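Local coordinates for DUF3822 family protein (Bacteroides thetaiotaomicron VPI-5482, PDB 3HRG) that is of unknown function but has an actin-like ATPase fold, consistent with a relationship to the nucleotide-binding proteins of the actin and Hsp70 superfamily, at residues Phe78-Leu83 against Gly180-Ala185. Sequence-based numbering, arbitrary orientation.
Sequences FTMIPL and GQLLLA
Met80, modelled as selenomethionine, meets Leu182 and Ala185 in the apolar part of this contact. Its CG lies anti to the backbone N (chi1 -177°), beside the carbonyl carbon, and bends at chi2 and chi3 bring the terminal CE round toward strand 181-189. Met80 and Leu182 reach toward each other tip to tip, with Met80 CG 3.8 Å from Leu182 CD2; the terminal CE of Met80 packs against the same methyl at 4.0 Å and also touches the backbone at Leu184 CA. Nearer its own backbone, Met80 CB lies 4.0 Å from Ala185 CB. The Phe78 ring comes closest through CE1, 3.9 Å from Ala185 O, with Ala185 CB a little farther from the same atom at 4.3 Å.

The two strands run roughly antiparallel, at 157° between their directions, yet their axes approach no closer than 7.4 Å and they belong to different sheets. Strand 78-82 forms one edge of a three-stranded antiparallel sheet with 117-124 and 105-112, whereas 181-189 is the edge strand of a five-stranded mixed sheet with the 3-2-1-4-5 order seen in actin-like domains. Strand 181-189 carries a classic beta bulge, where Leu183 and Leu184 both face Cys176 of the neighbouring strand 171-178.

Polar contact between the edges is made through water: one molecule accepts from Met80 N at 3.0 Å and donates to Ala185 O at 2.7 Å, bridging the two backbones. On the mixed-sheet side, Ile148 of helix 144-154 packs against both Leu182 and Ala185, while Val117 and Ile119 of strand 117-124 touch the Met80 side chain.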
ATOM      1  N   PHE A  78       0.736  -1.371 -10.126  1.00 12.98           N
ATOM      2  CA  PHE A  78       1.381  -2.591  -9.649  1.00 12.96           C
ATOM      3  C   PHE A  78       0.647  -3.766 -10.252  1.00 13.01           C
ATOM      4  O   PHE A  78      -0.526  -3.665 -10.655  1.00 13.27           O
ATOM      5  CB  PHE A  78       1.426  -2.752  -8.110  1.00 12.94           C
ATOM      6  CG  PHE A  78       0.067  -2.962  -7.468  1.00 13.61           C
ATOM      7  CD1 PHE A  78      -0.483  -4.233  -7.331  1.00 13.90           C
ATOM      8  CD2 PHE A  78      -0.658  -1.884  -7.049  1.00 12.81           C
ATOM      9  CE1 PHE A  78      -1.713  -4.409  -6.741  1.00 14.96           C
ATOM     10  CE2 PHE A  78      -1.897  -2.047  -6.457  1.00 13.89           C
ATOM     11  CZ  PHE A  78      -2.438  -3.325  -6.328  1.00 14.90           C
ATOM     12  N   THR A  79       1.362  -4.882 -10.324  1.00 14.11           N
ATOM     13  CA  THR A  79       0.848  -6.121 -10.858  1.00 13.80           C
ATOM     14  C   THR A  79       1.342  -7.291 -10.006  1.00 14.01           C
ATOM     15  O   THR A  79       2.529  -7.373  -9.681  1.00 13.48           O
ATOM     16  CB  THR A  79       1.351  -6.334 -12.275  1.00 14.63           C
ATOM     17  OG1 THR A  79       0.742  -5.383 -13.146  1.00 16.82           O
ATOM     18  CG2 THR A  79       1.018  -7.772 -12.759  1.00 16.01           C
HETATM   19  N   MSE A  80       0.437  -8.187  -9.638  1.00 13.51           N
HETATM   20  CA  MSE A  80       0.803  -9.349  -8.846  1.00 13.19           C
HETATM   21  C   MSE A  80       0.978 -10.557  -9.740  1.00 13.18           C
HETATM   22  O   MSE A  80       0.167 -10.774 -10.630  1.00 11.92           O
HETATM   23  CB  MSE A  80      -0.265  -9.632  -7.790  1.00 12.94           C
HETATM   24  CG  MSE A  80       0.049 -10.804  -6.851  1.00 13.07           C
HETATM   25 SE   MSE A  80      -0.430 -12.558  -7.489  0.75  9.97          SE
HETATM   26  CE  MSE A  80      -2.371 -12.405  -7.449  1.00 14.58           C
ATOM     27  N   ILE A  81       2.048 -11.325  -9.493  1.00 12.77           N
ATOM     28  CA  ILE A  81       2.263 -12.569 -10.229  0.50 12.59           C
ATOM     29  C   ILE A  81       2.705 -13.655  -9.229  1.00 12.46           C
ATOM     30  O   ILE A  81       3.474 -13.401  -8.298  1.00 12.96           O
ATOM     31  CB  ILE A  81       3.260 -12.424 -11.411  0.50 12.37           C
ATOM     32  CG1 ILE A  81       3.196 -13.660 -12.328  0.50 13.04           C
ATOM     33  CG2 ILE A  81       4.657 -12.148 -10.917  0.50 11.94           C
ATOM     34  CD1 ILE A  81       4.254 -13.628 -13.397  0.50 14.64           C
ATOM     35  N   PRO A  82       2.146 -14.872  -9.371  1.00 11.80           N
ATOM     36  CA  PRO A  82       2.569 -15.894  -8.428  1.00 11.71           C
ATOM     37  C   PRO A  82       4.063 -16.129  -8.590  1.00 11.62           C
ATOM     38  O   PRO A  82       4.568 -16.014  -9.702  1.00 10.92           O
ATOM     39  CB  PRO A  82       1.775 -17.128  -8.859  1.00 12.75           C
ATOM     40  CG  PRO A  82       0.578 -16.592  -9.499  1.00 11.91           C
ATOM     41  CD  PRO A  82       0.915 -15.277 -10.084  1.00 13.00           C
ATOM     42  N   LEU A  83       4.754 -16.443  -7.504  1.00 12.01           N
ATOM     43  CA  LEU A  83       6.217 -16.644  -7.536  1.00 12.95           C
ATOM     44  C   LEU A  83       6.636 -17.714  -8.532  1.00 13.62           C
ATOM     45  O   LEU A  83       7.614 -17.539  -9.277  1.00 13.50           O
ATOM     46  CB  LEU A  83       6.755 -16.976  -6.134  1.00 12.68           C
ATOM     47  CG  LEU A  83       8.268 -17.214  -5.985  1.00 14.25           C
ATOM     48  CD1 LEU A  83       9.059 -15.989  -6.402  1.00 14.57           C
ATOM     49  CD2 LEU A  83       8.626 -17.588  -4.556  1.00 15.82           C
ATOM     50  N   GLY A 180      -5.422 -17.525   4.079  1.00 14.49           N
ATOM     51  CA  GLY A 180      -4.086 -17.028   3.908  1.00 14.43           C
ATOM     52  C   GLY A 180      -3.513 -17.040   2.497  1.00 14.12           C
ATOM     53  O   GLY A 180      -2.456 -16.446   2.318  1.00 13.84           O
ATOM     54  N   GLN A 181      -4.184 -17.663   1.506  1.00 13.41           N
ATOM     55  CA  GLN A 181      -3.677 -17.700   0.115  0.55 13.04           C
ATOM     56  C   GLN A 181      -4.230 -16.524  -0.644  1.00 12.48           C
ATOM     57  O   GLN A 181      -5.432 -16.326  -0.671  1.00 11.08           O
ATOM     58  CB  GLN A 181      -4.075 -18.981  -0.624  0.55 13.32           C
ATOM     59  CG  GLN A 181      -3.747 -18.992  -2.152  0.55 14.24           C
ATOM     60  CD  GLN A 181      -2.269 -18.824  -2.488  0.55 14.87           C
ATOM     61  OE1 GLN A 181      -1.898 -17.955  -3.298  0.55 16.66           O
ATOM     62  NE2 GLN A 181      -1.414 -19.627  -1.854  0.55 14.46           N
ATOM     63  N   LEU A 182      -3.348 -15.747  -1.266  1.00 11.40           N
ATOM     64  CA  LEU A 182      -3.761 -14.592  -2.026  1.00 11.27           C
ATOM     65  C   LEU A 182      -4.400 -15.075  -3.319  1.00 10.86           C
ATOM     66  O   LEU A 182      -3.772 -15.801  -4.060  1.00 11.64           O
ATOM     67  CB  LEU A 182      -2.562 -13.705  -2.356  1.00 10.50           C
ATOM     68  CG  LEU A 182      -2.879 -12.428  -3.153  1.00  9.26           C
ATOM     69  CD1 LEU A 182      -3.790 -11.493  -2.364  1.00 10.41           C
ATOM     70  CD2 LEU A 182      -1.581 -11.694  -3.549  1.00  8.28           C
ATOM     71  N   LEU A 183      -5.626 -14.677  -3.564  1.00 10.90           N
ATOM     72  CA  LEU A 183      -6.384 -15.040  -4.779  1.00 11.59           C
ATOM     73  C   LEU A 183      -6.319 -13.954  -5.863  1.00 12.21           C
ATOM     74  O   LEU A 183      -6.370 -14.260  -7.060  1.00 13.06           O
ATOM     75  CB  LEU A 183      -7.853 -15.252  -4.419  1.00 11.25           C
ATOM     76  CG  LEU A 183      -8.229 -16.306  -3.364  1.00 10.89           C
ATOM     77  CD1 LEU A 183      -9.703 -16.147  -2.968  1.00 10.97           C
ATOM     78  CD2 LEU A 183      -7.914 -17.725  -3.811  1.00 11.76           C
ATOM     79  N   LEU A 184      -6.203 -12.692  -5.435  1.00 11.54           N
ATOM     80  CA  LEU A 184      -6.194 -11.549  -6.329  1.00 11.81           C
ATOM     81  C   LEU A 184      -5.690 -10.305  -5.634  1.00 11.62           C
ATOM     82  O   LEU A 184      -5.998 -10.099  -4.443  1.00 11.84           O
ATOM     83  CB  LEU A 184      -7.631 -11.287  -6.815  1.00 11.58           C
ATOM     84  CG  LEU A 184      -7.984 -10.116  -7.737  1.00 12.17           C
ATOM     85  CD1 LEU A 184      -9.161 -10.539  -8.676  1.00 13.26           C
ATOM     86  CD2 LEU A 184      -8.282  -8.845  -6.963  1.00 10.83           C
ATOM     87  N   ALA A 185      -4.920  -9.502  -6.376  1.00 11.20           N
ATOM     88  CA  ALA A 185      -4.465  -8.180  -5.907  1.00 11.25           C
ATOM     89  C   ALA A 185      -4.523  -7.226  -7.100  1.00 11.66           C
ATOM     90  O   ALA A 185      -3.788  -7.413  -8.070  1.00 12.60           O
ATOM     91  CB  ALA A 185      -3.076  -8.250  -5.377  1.00 11.19           C
TER
HETATM   92  O   HOH W   1      -2.398  -7.661 -10.331  1.00 14.97           O